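Local atomic coordinates of glycoside hydrolase YxiA (Bacillus licheniformis, PDB entry 3LV4), a protein that probably hydrolyses the alpha-1,5-linked L-arabinose chains of arabinan, as a calcium-binding member of glycoside hydrolase family 43. Residues 126-131 against 136-141; 293-298 against 302-307; 350-355 against 413-418; 377-380 against 384-387. All coordinates share one frame; numbering follows the deposited sequence.

Contacts 1, 2 and 3 come in series along the chain, from a catalytic beta-propeller into a C-terminal lipocalin-like domain, with contact 4 falling between the two segments of contact 3. Contact 1 folds back the loop between strands 118-126 and 150-153 at the surface, about 36 Å from contact 2 between centres. Contact 2 is a buried hairpin of strands 285-296 and 303-310, in the last four-stranded sheet of the family 43 region. Contacts 3 and 4 belong to the C-terminal domain, their centres about 14 Å apart, and touch through Gly355 and Leu378. Contacts 2 and 3, about 8 Å apart at their nearest atoms, illustrate how closely the domains adjoin.

Contact 1: 126-131 against 136-141; sequences SGMDGI and TPYDAT. With ACT (acetate ion), chain G.
Ser126 meets Tyr138 through its CB, 3.4 Å from CE1 of the ring, while its OG turns to Pro101 and Val146. At Gly127 the chain passes over one face of the same ring. Gly127 N stands 3.3 Å above the ring plane, near its centre, and Gly127 CA makes a CH-pi contact 4.1 Å from the centroid of Tyr138. The backbone turns here with positive phi, a conformation glycine adopts easily. Selenomethionine Met128 bends at its second and third torsions; SE packs 3.7 Å from Tyr138 CB and stands obliquely to the ring, 4.6 Å from the centroid of Tyr138, a Met-aromatic contact. Asp129 N gives a hydrogen bond to an acetate ion, probably from the crystallisation liquor, which Arg102 also holds. Gly130 O then receives Tyr138 N at 2.8 Å and 167°, and a water spans Gly130 N and Tyr138 O. Ile131 completes the approach with a single backbone bridge to Pro137. Since Tyr138 CG lies anti to its own amide nitrogen (chi1 -176°), the ring lies against Ser126 and Gly127, and its OH is hydrogen-bonded to Pro144 O. Ring, backbone bond and water fold back the loop between strands 118-126 and 150-153, which joins successive blades of the five-bladed propeller characteristic of family 43.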
loop_
_atom_site.group_PDB
_atom_site.type_symbol
_atom_site.label_atom_id
_atom_site.label_comp_id
_atom_site.label_asym_id
_atom_site.label_seq_id
_atom_site.Cartn_x
_atom_site.Cartn_y
_atom_site.Cartn_z
ATOM N N SER A 126 -17.518 -14.025 -6.047
ATOM C CA SER A 126 -16.548 -15.040 -6.441
ATOM C C SER A 126 -16.780 -16.294 -5.612
ATOM O O SER A 126 -17.489 -16.257 -4.594
ATOM C CB SER A 126 -15.111 -14.530 -6.275
ATOM O OG SER A 126 -14.869 -14.020 -4.979
ATOM N N GLY A 127 -16.213 -17.409 -6.062
ATOM C CA GLY A 127 -16.289 -18.640 -5.304
ATOM C C GLY A 127 -17.599 -19.392 -5.447
ATOM O O GLY A 127 -17.840 -20.352 -4.704
HETATM N N MSE A 128 -18.451 -18.959 -6.376
HETATM C CA MSE A 128 -19.645 -19.731 -6.716
HETATM C C MSE A 128 -19.227 -21.030 -7.375
HETATM O O MSE A 128 -18.199 -21.088 -8.060
HETATM C CB MSE A 128 -20.562 -18.959 -7.682
HETATM C CG MSE A 128 -19.914 -18.615 -9.041
HETATM SE SE MSE A 128 -18.957 -16.905 -9.019
HETATM C CE MSE A 128 -20.532 -15.720 -9.108
ATOM N N ASP A 129 -20.028 -22.069 -7.161
ATOM C CA ASP A 129 -19.867 -23.312 -7.894
ATOM C C ASP A 129 -20.800 -23.197 -9.085
ATOM O O ASP A 129 -21.966 -23.583 -9.007
ATOM C CB ASP A 129 -20.247 -24.509 -7.023
ATOM C CG ASP A 129 -20.074 -25.841 -7.742
ATOM O OD1 ASP A 129 -19.386 -25.883 -8.785
ATOM O OD2 ASP A 129 -20.628 -26.855 -7.263
ATOM N N GLY A 130 -20.293 -22.626 -10.170
ATOM C CA GLY A 130 -21.077 -22.426 -11.374
ATOM C C GLY A 130 -20.664 -21.176 -12.134
ATOM O O GLY A 130 -19.527 -20.716 -12.044
ATOM N N ILE A 131 -21.615 -20.613 -12.868
ATOM C CA ILE A 131 -21.355 -19.489 -13.768
ATOM C C ILE A 131 -20.900 -18.246 -13.012
ATOM O O ILE A 131 -21.555 -17.803 -12.067
ATOM C CB ILE A 131 -22.612 -19.176 -14.584
ATOM C CG1 ILE A 131 -22.990 -20.399 -15.431
ATOM C CG2 ILE A 131 -22.416 -17.923 -15.439
ATOM C CD1 ILE A 131 -24.374 -20.325 -16.010
ATOM N N THR A 136 -18.257 -17.431 -17.828
ATOM C CA THR A 136 -17.602 -18.736 -17.760
ATOM C C THR A 136 -17.682 -19.277 -16.328
ATOM O O THR A 136 -17.862 -18.507 -15.383
ATOM C CB THR A 136 -16.133 -18.678 -18.241
ATOM O OG1 THR A 136 -15.355 -17.885 -17.334
ATOM C CG2 THR A 136 -16.055 -18.059 -19.622
ATOM N N PRO A 137 -17.581 -20.604 -16.158
ATOM C CA PRO A 137 -17.610 -21.153 -14.795
ATOM C C PRO A 137 -16.504 -20.568 -13.925
ATOM O O PRO A 137 -15.373 -20.383 -14.402
ATOM C CB PRO A 137 -17.391 -22.652 -15.018
ATOM C CG PRO A 137 -17.975 -22.890 -16.378
ATOM C CD PRO A 137 -17.606 -21.667 -17.179
ATOM N N TYR A 138 -16.824 -20.275 -12.667
ATOM C CA TYR A 138 -15.848 -19.649 -11.787
ATOM C C TYR A 138 -14.604 -20.532 -11.624
ATOM O O TYR A 138 -14.705 -21.734 -11.353
ATOM C CB TYR A 138 -16.442 -19.285 -10.417
ATOM C CG TYR A 138 -15.421 -18.555 -9.586
ATOM C CD1 TYR A 138 -15.256 -17.187 -9.712
ATOM C CD2 TYR A 138 -14.589 -19.246 -8.715
ATOM C CE1 TYR A 138 -14.301 -16.515 -8.971
ATOM C CE2 TYR A 138 -13.631 -18.596 -7.978
ATOM C CZ TYR A 138 -13.481 -17.236 -8.107
ATOM O OH TYR A 138 -12.507 -16.611 -7.367
ATOM N N ASP A 139 -13.437 -19.922 -11.803
ATOM C CA ASP A 139 -12.165 -20.625 -11.746
ATOM C C ASP A 139 -11.148 -19.685 -11.100
ATOM O O ASP A 139 -10.716 -18.702 -11.710
ATOM C CB ASP A 139 -11.731 -21.005 -13.170
ATOM C CG ASP A 139 -10.372 -21.701 -13.217
ATOM O OD1 ASP A 139 -9.656 -21.723 -12.194
ATOM O OD2 ASP A 139 -10.017 -22.222 -14.296
ATOM N N ALA A 140 -10.783 -19.978 -9.858
ATOM C CA ALA A 140 -9.941 -19.066 -9.083
ATOM C C ALA A 140 -8.506 -18.930 -9.607
ATOM O O ALA A 140 -7.755 -18.077 -9.130
ATOM C CB ALA A 140 -9.945 -19.460 -7.600
ATOM N N THR A 141 -8.109 -19.766 -10.566
ATOM C CA THR A 141 -6.808 -19.557 -11.208
ATOM C C THR A 141 -6.858 -18.385 -12.182
ATOM O O THR A 141 -5.819 -17.812 -12.507
ATOM C CB THR A 141 -6.271 -20.798 -11.966
ATOM O OG1 THR A 141 -7.119 -21.093 -13.088
ATOM C CG2 THR A 141 -6.173 -22.006 -11.040
HETATM C C ACT G . -23.216 -21.313 -5.196
HETATM O O ACT G . -23.657 -21.078 -4.046
HETATM O OXT ACT G . -22.050 -21.752 -5.251
HETATM C CH3 ACT G . -24.033 -21.060 -6.432
HETATM O O HOH W 1 -17.192 -23.222 -10.822
#

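Contact 2: 293-298 against 302-307; sequences SAFYDE and KSYLIF
The first torsions of Tyr296 (CG anti to the main-chain nitrogen, chi1 171°) and Ser303 (OG beside it, chi1 -66°) place ring and hydroxyl together in this non-hydrogen-bonded pair. The hydroxyl thus arrives in the plane of the ring, at its edge, with Ser303 OG 3.4 Å from Tyr296 CD1. On the other side of the sheet Tyr304 CD2 approaches the edge of the Phe295 ring, 4.2 Å from its CD2, and Ile306 CD1 packs against Phe295 CB. Ser293 OG, over Ile306 CB, is held by Pro16 O and Ile18 N.

Behind these side chains runs regular antiparallel pairing. Ser293 with Ile306 and Phe295 with Tyr304 are hydrogen-bonded pairs, the shortest of their four bonds being Ser293 N to Ile306 O at 2.7 Å. Asp297 N continues the series to Lys302 O at 2.9 Å, and a water joins Asp297 OD2 to Tyr304 OH near the turn. The short strand axes run 4.7 Å apart at 164°. Strand 285-296 lies at one border of its four-stranded blade, where Ser293 and Ala294 touch Tyr204 and Leu206 of strand 200-208; strand 303-310 bonds onward to strand 319-327.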
loop_
_atom_site.group_PDB
_atom_site.type_symbol
_atom_site.label_atom_id
_atom_site.label_comp_id
_atom_site.label_asym_id
_atom_site.label_seq_id
_atom_site.Cartn_x
_atom_site.Cartn_y
_atom_site.Cartn_z
ATOM N N SER A 293 -2.601 2.411 1.427
ATOM C CA SER A 293 -3.200 3.383 0.535
ATOM C C SER A 293 -2.170 4.501 0.411
ATOM O O SER A 293 -1.058 4.405 0.952
ATOM C CB SER A 293 -4.559 3.893 1.053
ATOM O OG SER A 293 -4.519 4.256 2.423
ATOM N N ALA A 294 -2.514 5.548 -0.316
ATOM C CA ALA A 294 -1.565 6.630 -0.538
ATOM C C ALA A 294 -2.337 7.892 -0.866
ATOM O O ALA A 294 -3.457 7.831 -1.382
ATOM C CB ALA A 294 -0.593 6.267 -1.652
ATOM N N PHE A 295 -1.746 9.036 -0.547
ATOM C CA PHE A 295 -2.438 10.308 -0.645
ATOM C C PHE A 295 -1.482 11.329 -1.216
ATOM O O PHE A 295 -0.331 11.420 -0.780
ATOM C CB PHE A 295 -2.888 10.750 0.755
ATOM C CG PHE A 295 -3.702 12.003 0.767
ATOM C CD1 PHE A 295 -5.075 11.951 0.521
ATOM C CD2 PHE A 295 -3.116 13.226 1.058
ATOM C CE1 PHE A 295 -5.842 13.096 0.546
ATOM C CE2 PHE A 295 -3.883 14.383 1.080
ATOM C CZ PHE A 295 -5.247 14.317 0.824
ATOM N N TYR A 296 -1.957 12.080 -2.207
ATOM C CA TYR A 296 -1.231 13.230 -2.725
ATOM C C TYR A 296 -1.945 14.523 -2.310
ATOM O O TYR A 296 -3.140 14.694 -2.564
ATOM C CB TYR A 296 -1.084 13.155 -4.252
ATOM C CG TYR A 296 -0.537 14.437 -4.833
ATOM C CD1 TYR A 296 0.811 14.738 -4.742
ATOM C CD2 TYR A 296 -1.377 15.360 -5.452
ATOM C CE1 TYR A 296 1.315 15.924 -5.251
ATOM C CE2 TYR A 296 -0.882 16.540 -5.968
ATOM C CZ TYR A 296 0.465 16.820 -5.861
ATOM O OH TYR A 296 0.962 18.003 -6.366
ATOM N N ASP A 297 -1.213 15.422 -1.656
ATOM C CA ASP A 297 -1.788 16.674 -1.154
ATOM C C ASP A 297 -1.508 17.805 -2.147
ATOM O O ASP A 297 -0.372 18.253 -2.266
ATOM C CB ASP A 297 -1.189 16.996 0.221
ATOM C CG ASP A 297 -1.817 18.218 0.877
ATOM O OD1 ASP A 297 -2.297 19.113 0.161
ATOM O OD2 ASP A 297 -1.817 18.288 2.122
ATOM N N GLU A 298 -2.545 18.250 -2.856
ATOM C CA GLU A 298 -2.407 19.268 -3.898
ATOM C C GLU A 298 -1.836 20.565 -3.349
ATOM O O GLU A 298 -1.082 21.251 -4.025
ATOM C CB GLU A 298 -3.763 19.570 -4.543
ATOM C CG GLU A 298 -4.341 18.462 -5.398
ATOM C CD GLU A 298 -5.623 18.892 -6.099
ATOM O OE1 GLU A 298 -6.519 19.443 -5.419
ATOM O OE2 GLU A 298 -5.732 18.686 -7.330
ATOM N N LYS A 302 3.060 17.330 -1.079
ATOM C CA LYS A 302 3.571 16.149 -0.386
ATOM C C LYS A 302 2.731 14.917 -0.724
ATOM O O LYS A 302 1.543 15.036 -1.014
ATOM C CB LYS A 302 3.569 16.356 1.133
ATOM C CG LYS A 302 4.510 17.436 1.649
ATOM C CD LYS A 302 4.739 17.219 3.145
ATOM C CE LYS A 302 5.329 18.411 3.831
ATOM N NZ LYS A 302 5.305 18.214 5.323
ATOM N N SER A 303 3.364 13.742 -0.689
ATOM C CA SER A 303 2.664 12.460 -0.806
ATOM C C SER A 303 2.934 11.607 0.438
ATOM O O SER A 303 3.969 11.760 1.103
ATOM C CB SER A 303 3.123 11.688 -2.058
ATOM O OG SER A 303 2.744 12.343 -3.257
ATOM N N TYR A 304 2.008 10.702 0.738
ATOM C CA TYR A 304 2.083 9.872 1.930
ATOM C C TYR A 304 1.675 8.441 1.644
ATOM O O TYR A 304 0.734 8.186 0.898
ATOM C CB TYR A 304 1.159 10.413 3.016
ATOM C CG TYR A 304 1.417 11.847 3.402
ATOM C CD1 TYR A 304 2.338 12.162 4.387
ATOM C CD2 TYR A 304 0.720 12.885 2.792
ATOM C CE1 TYR A 304 2.566 13.472 4.755
ATOM C CE2 TYR A 304 0.945 14.204 3.148
ATOM C CZ TYR A 304 1.866 14.491 4.133
ATOM O OH TYR A 304 2.095 15.798 4.504
ATOM N N LEU A 305 2.392 7.516 2.267
ATOM C CA LEU A 305 2.064 6.101 2.222
ATOM C C LEU A 305 1.416 5.760 3.552
ATOM O O LEU A 305 1.993 6.027 4.607
ATOM C CB LEU A 305 3.347 5.286 2.050
ATOM C CG LEU A 305 3.188 3.790 1.774
ATOM C CD1 LEU A 305 2.712 3.556 0.335
ATOM C CD2 LEU A 305 4.506 3.065 2.010
ATOM N N ILE A 306 0.209 5.202 3.506
ATOM C CA ILE A 306 -0.516 4.821 4.713
ATOM C C ILE A 306 -0.711 3.314 4.693
ATOM O O ILE A 306 -1.202 2.765 3.711
ATOM C CB ILE A 306 -1.896 5.507 4.796
ATOM C CG1 ILE A 306 -1.743 7.032 4.772
ATOM C CG2 ILE A 306 -2.679 5.042 6.048
ATOM C CD1 ILE A 306 -1.842 7.633 3.383
ATOM N N PHE A 307 -0.325 2.642 5.772
ATOM C CA PHE A 307 -0.322 1.180 5.784
ATOM C C PHE A 307 -0.460 0.659 7.206
ATOM O O PHE A 307 -0.386 1.428 8.169
ATOM C CB PHE A 307 0.958 0.636 5.118
ATOM C CG PHE A 307 2.238 1.157 5.729
ATOM C CD1 PHE A 307 2.703 2.434 5.422
ATOM C CD2 PHE A 307 2.972 0.372 6.609
ATOM C CE1 PHE A 307 3.888 2.919 5.987
ATOM C CE2 PHE A 307 4.159 0.842 7.175
ATOM C CZ PHE A 307 4.618 2.115 6.865
HETATM O O HOH W 2 0.508 17.790 3.392
#

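Contact 3: 350-355 against 413-418; sequences KSDVIG and FLRQWD
Val353 and Phe413 supply the apolar half of this contact. The CG1 methyl of Val353 stands almost squarely over the middle of the phenyl ring, 3.5 Å from the centroid of Phe413 and 9° off the ring normal, a well-centred CH-pi contact. Val353 CB follows it over the rim, 3.6 Å from Phe413 CZ. The valine owes this placing to CG1 lying anti to the carbonyl carbon (chi1 -60°), and Trp392 of strand 390-395 also touches it, while Phe413 leans on Phe428 and Asn394. A serine in place of Phe413 would probably leave CG1 of Val353 without the ring face beneath it and open a gap between the helical turn and the strand.

The ionic half is a salt bridge between Asp352 OD2 and Arg415 NH2, 3.0 Å apart. The arginine stretches from CG to NE to get there and meets the carboxylate at the edge of its guanidinium, but the two planes stand 75° apart, so the groups do not pair side by side as a two-pronged bridge would. Each charge has a second partner: Asp352 OD2 accepts from Lys349 N, and Arg415 NH1 forms a salt bridge with Glu346.

Main-chain bonds define the helical turn itself, with Val353 N and Ile354 N both given to Lys350 O. The chemistry therefore divides the labour: a buried methyl-on-ring contact fits helix 350-353 to strand 407-418, while at the partly exposed flank an arginine placed between two carboxylates probably helps keep both ionised.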
loop_
_atom_site.group_PDB
_atom_site.type_symbol
_atom_site.label_atom_id
_atom_site.label_comp_id
_atom_site.label_asym_id
_atom_site.label_seq_id
_atom_site.Cartn_x
_atom_site.Cartn_y
_atom_site.Cartn_z
ATOM N N LYS A 350 26.755 19.039 1.281
ATOM C CA LYS A 350 27.628 17.885 1.485
ATOM C C LYS A 350 27.915 17.599 2.965
ATOM O O LYS A 350 27.860 16.444 3.394
ATOM C CB LYS A 350 28.935 18.052 0.701
ATOM C CG LYS A 350 29.704 16.756 0.473
ATOM C CD LYS A 350 31.006 17.019 -0.282
ATOM C CE LYS A 350 31.733 15.724 -0.633
ATOM N NZ LYS A 350 31.038 14.957 -1.710
ATOM N N SER A 351 28.216 18.633 3.754
ATOM C CA SER A 351 28.537 18.392 5.161
ATOM C C SER A 351 27.344 17.827 5.936
ATOM O O SER A 351 27.524 17.132 6.940
ATOM C CB SER A 351 29.091 19.650 5.849
ATOM O OG SER A 351 28.061 20.549 6.201
ATOM N N ASP A 352 26.132 18.114 5.464
ATOM C CA ASP A 352 24.918 17.630 6.119
ATOM C C ASP A 352 24.819 16.115 6.011
ATOM O O ASP A 352 24.351 15.439 6.930
ATOM C CB ASP A 352 23.667 18.237 5.472
ATOM C CG ASP A 352 23.522 19.729 5.730
ATOM O OD1 ASP A 352 23.973 20.206 6.797
ATOM O OD2 ASP A 352 22.935 20.425 4.864
ATOM N N VAL A 353 25.249 15.582 4.873
ATOM C CA VAL A 353 24.970 14.183 4.553
ATOM C C VAL A 353 26.161 13.246 4.757
ATOM O O VAL A 353 25.975 12.040 4.883
ATOM C CB VAL A 353 24.398 14.028 3.125
ATOM C CG1 VAL A 353 23.094 14.815 2.993
ATOM C CG2 VAL A 353 25.413 14.482 2.084
ATOM N N ILE A 354 27.372 13.797 4.792
ATOM C CA ILE A 354 28.559 13.018 5.143
ATOM C C ILE A 354 28.388 12.393 6.534
ATOM O O ILE A 354 27.798 13.010 7.420
ATOM C CB ILE A 354 29.821 13.910 5.138
ATOM C CG1 ILE A 354 30.299 14.149 3.704
ATOM C CG2 ILE A 354 30.939 13.280 5.967
ATOM C CD1 ILE A 354 31.143 15.398 3.555
ATOM N N GLY A 355 28.877 11.170 6.726
ATOM C CA GLY A 355 28.820 10.552 8.042
ATOM C C GLY A 355 28.412 9.088 8.088
ATOM O O GLY A 355 28.208 8.444 7.052
ATOM N N PHE A 413 17.407 12.522 0.004
ATOM C CA PHE A 413 17.768 12.795 1.403
ATOM C C PHE A 413 16.629 13.534 2.113
ATOM O O PHE A 413 15.981 14.406 1.526
ATOM C CB PHE A 413 19.000 13.713 1.483
ATOM C CG PHE A 413 20.326 13.048 1.180
ATOM C CD1 PHE A 413 20.907 12.168 2.080
ATOM C CD2 PHE A 413 21.029 13.376 0.023
ATOM C CE1 PHE A 413 22.147 11.588 1.815
ATOM C CE2 PHE A 413 22.271 12.804 -0.251
ATOM C CZ PHE A 413 22.832 11.911 0.645
ATOM N N LEU A 414 16.412 13.225 3.388
ATOM C CA LEU A 414 15.359 13.879 4.159
ATOM C C LEU A 414 15.705 13.871 5.640
ATOM O O LEU A 414 16.003 12.816 6.201
ATOM C CB LEU A 414 14.031 13.149 3.952
ATOM C CG LEU A 414 12.818 13.738 4.678
ATOM C CD1 LEU A 414 12.498 15.159 4.143
ATOM C CD2 LEU A 414 11.603 12.809 4.573
ATOM N N ARG A 415 15.669 15.038 6.281
ATOM C CA ARG A 415 15.817 15.078 7.734
ATOM C C ARG A 415 14.522 14.617 8.388
ATOM O O ARG A 415 13.440 15.081 8.037
ATOM C CB ARG A 415 16.156 16.488 8.219
ATOM C CG ARG A 415 17.504 16.996 7.781
ATOM C CD ARG A 415 17.792 18.350 8.434
ATOM N NE ARG A 415 19.081 18.907 8.031
ATOM C CZ ARG A 415 19.303 19.515 6.868
ATOM N NH1 ARG A 415 18.324 19.629 5.977
ATOM N NH2 ARG A 415 20.509 19.998 6.585
ATOM N N GLN A 416 14.641 13.715 9.355
ATOM C CA GLN A 416 13.483 13.104 9.976
ATOM C C GLN A 416 13.634 13.005 11.479
ATOM O O GLN A 416 14.734 13.128 12.013
ATOM C CB GLN A 416 13.289 11.693 9.436
ATOM C CG GLN A 416 12.901 11.630 7.987
ATOM C CD GLN A 416 12.141 10.360 7.693
ATOM O OE1 GLN A 416 12.729 9.295 7.521
ATOM N NE2 GLN A 416 10.822 10.460 7.661
ATOM N N TRP A 417 12.513 12.761 12.146
ATOM C CA TRP A 417 12.498 12.417 13.553
ATOM C C TRP A 417 12.654 10.906 13.724
ATOM O O TRP A 417 11.910 10.124 13.131
ATOM C CB TRP A 417 11.167 12.865 14.155
ATOM C CG TRP A 417 10.983 12.534 15.594
ATOM C CD1 TRP A 417 10.187 11.555 16.122
ATOM C CD2 TRP A 417 11.596 13.196 16.704
ATOM N NE1 TRP A 417 10.269 11.569 17.497
ATOM C CE2 TRP A 417 11.128 12.566 17.877
ATOM C CE3 TRP A 417 12.497 14.259 16.820
ATOM C CZ2 TRP A 417 11.528 12.965 19.145
ATOM C CZ3 TRP A 417 12.892 14.651 18.078
ATOM C CH2 TRP A 417 12.411 14.006 19.225
ATOM N N ASP A 418 13.624 10.492 14.529
ATOM C CA ASP A 418 13.769 9.079 14.877
ATOM C C ASP A 418 13.122 8.866 16.231
ATOM O O ASP A 418 13.593 9.391 17.239
ATOM C CB ASP A 418 15.240 8.666 14.931
ATOM C CG ASP A 418 15.433 7.271 15.497
ATOM O OD1 ASP A 418 14.564 6.402 15.274
ATOM O OD2 ASP A 418 16.457 7.044 16.172
#

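Contact 4: 377-380 against 384-387; sequences RLNQ and ITGA
Asn379 and Thr385 cross at about a right angle, and the amide of one finds the hydroxyl of the other. Asn379 ND2 donates to Thr385 OG1 over 3.0 Å at 171°, with the oxygen only 3° out of the amide plane, so the bond is straight and uses an N-H pointing directly at its target. Thr385 presents the oxygen by setting OG1 between its backbone nitrogen and carbonyl carbon (chi1 54°), and the methyl CG2 lies 3.6 Å from the same Asn379 ND2. Because this amide nitrogen also gives a bond to Lys383 O, the side chain is gripped by two acceptors that limit its rotation. A leucine in place of Asn379 would probably leave Thr385 OG1 and Lys383 O without this shared donor.

Leu378 and Ile384 are arranged quite differently: they lie side by side, pointing the same way, with Leu378 CD2 3.7 Å from Ile384 CG1. Both also rest on Trp392, and Ile384 reaches Leu402 and Ile404. Arg377 extends away from Thr385 to a salt bridge with Asp356, although its CB stays 3.7 Å from Thr385 OG1.

Arg377 and Thr385 form the hydrogen-bonded pair of the backbone, Arg377 N to Thr385 O at 2.9 Å and Thr385 N to Arg377 O at 3.1 Å. With apolar residues on one face and polar ones on the other, this is an antiparallel beta hairpin of the lipocalin-like domain, whose first strand, 371-378, also carries the calcium ligand Glu375.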
loop_
_atom_site.group_PDB
_atom_site.type_symbol
_atom_site.label_atom_id
_atom_site.label_comp_id
_atom_site.label_asym_id
_atom_site.label_seq_id
_atom_site.Cartn_x
_atom_site.Cartn_y
_atom_site.Cartn_z
ATOM N N ARG A 377 29.595 4.160 6.171
ATOM C CA ARG A 377 29.940 5.579 6.192
ATOM C C ARG A 377 29.913 6.163 4.791
ATOM O O ARG A 377 30.491 5.594 3.860
ATOM C CB ARG A 377 31.315 5.817 6.827
ATOM C CG ARG A 377 31.713 7.285 6.826
ATOM C CD ARG A 377 32.963 7.553 7.653
ATOM N NE ARG A 377 33.263 8.983 7.699
ATOM C CZ ARG A 377 32.733 9.836 8.572
ATOM N NH1 ARG A 377 31.872 9.409 9.491
ATOM N NH2 ARG A 377 33.064 11.120 8.533
ATOM N N LEU A 378 29.213 7.284 4.637
ATOM C CA LEU A 378 29.331 8.085 3.431
ATOM C C LEU A 378 30.504 9.019 3.672
ATOM O O LEU A 378 30.371 10.011 4.394
ATOM C CB LEU A 378 28.056 8.891 3.177
ATOM C CG LEU A 378 26.764 8.093 2.992
ATOM C CD1 LEU A 378 25.641 8.987 2.477
ATOM C CD2 LEU A 378 26.981 6.907 2.068
ATOM N N ASN A 379 31.657 8.679 3.099
ATOM C CA ASN A 379 32.872 9.464 3.299
ATOM C C ASN A 379 32.905 10.724 2.452
ATOM O O ASN A 379 32.275 10.801 1.399
ATOM C CB ASN A 379 34.117 8.623 3.006
ATOM C CG ASN A 379 34.246 7.438 3.936
ATOM O OD1 ASN A 379 34.853 7.539 4.997
ATOM N ND2 ASN A 379 33.665 6.308 3.547
ATOM N N GLN A 380 33.664 11.705 2.919
ATOM C CA GLN A 380 33.813 12.960 2.206
ATOM C C GLN A 380 34.336 12.753 0.787
ATOM O O GLN A 380 34.028 13.531 -0.113
ATOM C CB GLN A 380 34.744 13.888 2.983
ATOM C CG GLN A 380 34.917 15.250 2.352
ATOM C CD GLN A 380 35.651 16.198 3.262
ATOM O OE1 GLN A 380 35.382 16.255 4.464
ATOM N NE2 GLN A 380 36.589 16.954 2.699
ATOM N N ILE A 384 31.772 4.825 -0.138
ATOM C CA ILE A 384 31.059 4.192 0.964
ATOM C C ILE A 384 31.944 3.101 1.558
ATOM O O ILE A 384 32.521 2.287 0.821
ATOM C CB ILE A 384 29.723 3.562 0.502
ATOM C CG1 ILE A 384 28.822 4.620 -0.139
ATOM C CG2 ILE A 384 29.013 2.880 1.667
ATOM C CD1 ILE A 384 27.517 4.055 -0.680
ATOM N N THR A 385 32.062 3.093 2.885
ATOM C CA THR A 385 32.815 2.054 3.581
ATOM C C THR A 385 31.974 1.434 4.692
ATOM O O THR A 385 30.854 1.880 4.956
ATOM C CB THR A 385 34.108 2.607 4.189
ATOM O OG1 THR A 385 33.798 3.737 5.011
ATOM C CG2 THR A 385 35.081 3.039 3.083
ATOM N N GLY A 386 32.512 0.401 5.334
ATOM C CA GLY A 386 31.815 -0.258 6.419
ATOM C C GLY A 386 31.192 -1.562 5.968
ATOM O O GLY A 386 31.878 -2.424 5.407
ATOM N N ALA A 387 29.890 -1.704 6.196
ATOM C CA ALA A 387 29.183 -2.953 5.894
ATOM C C ALA A 387 29.205 -3.269 4.403
ATOM O O ALA A 387 29.148 -4.431 3.998
ATOM C CB ALA A 387 27.736 -2.895 6.413
#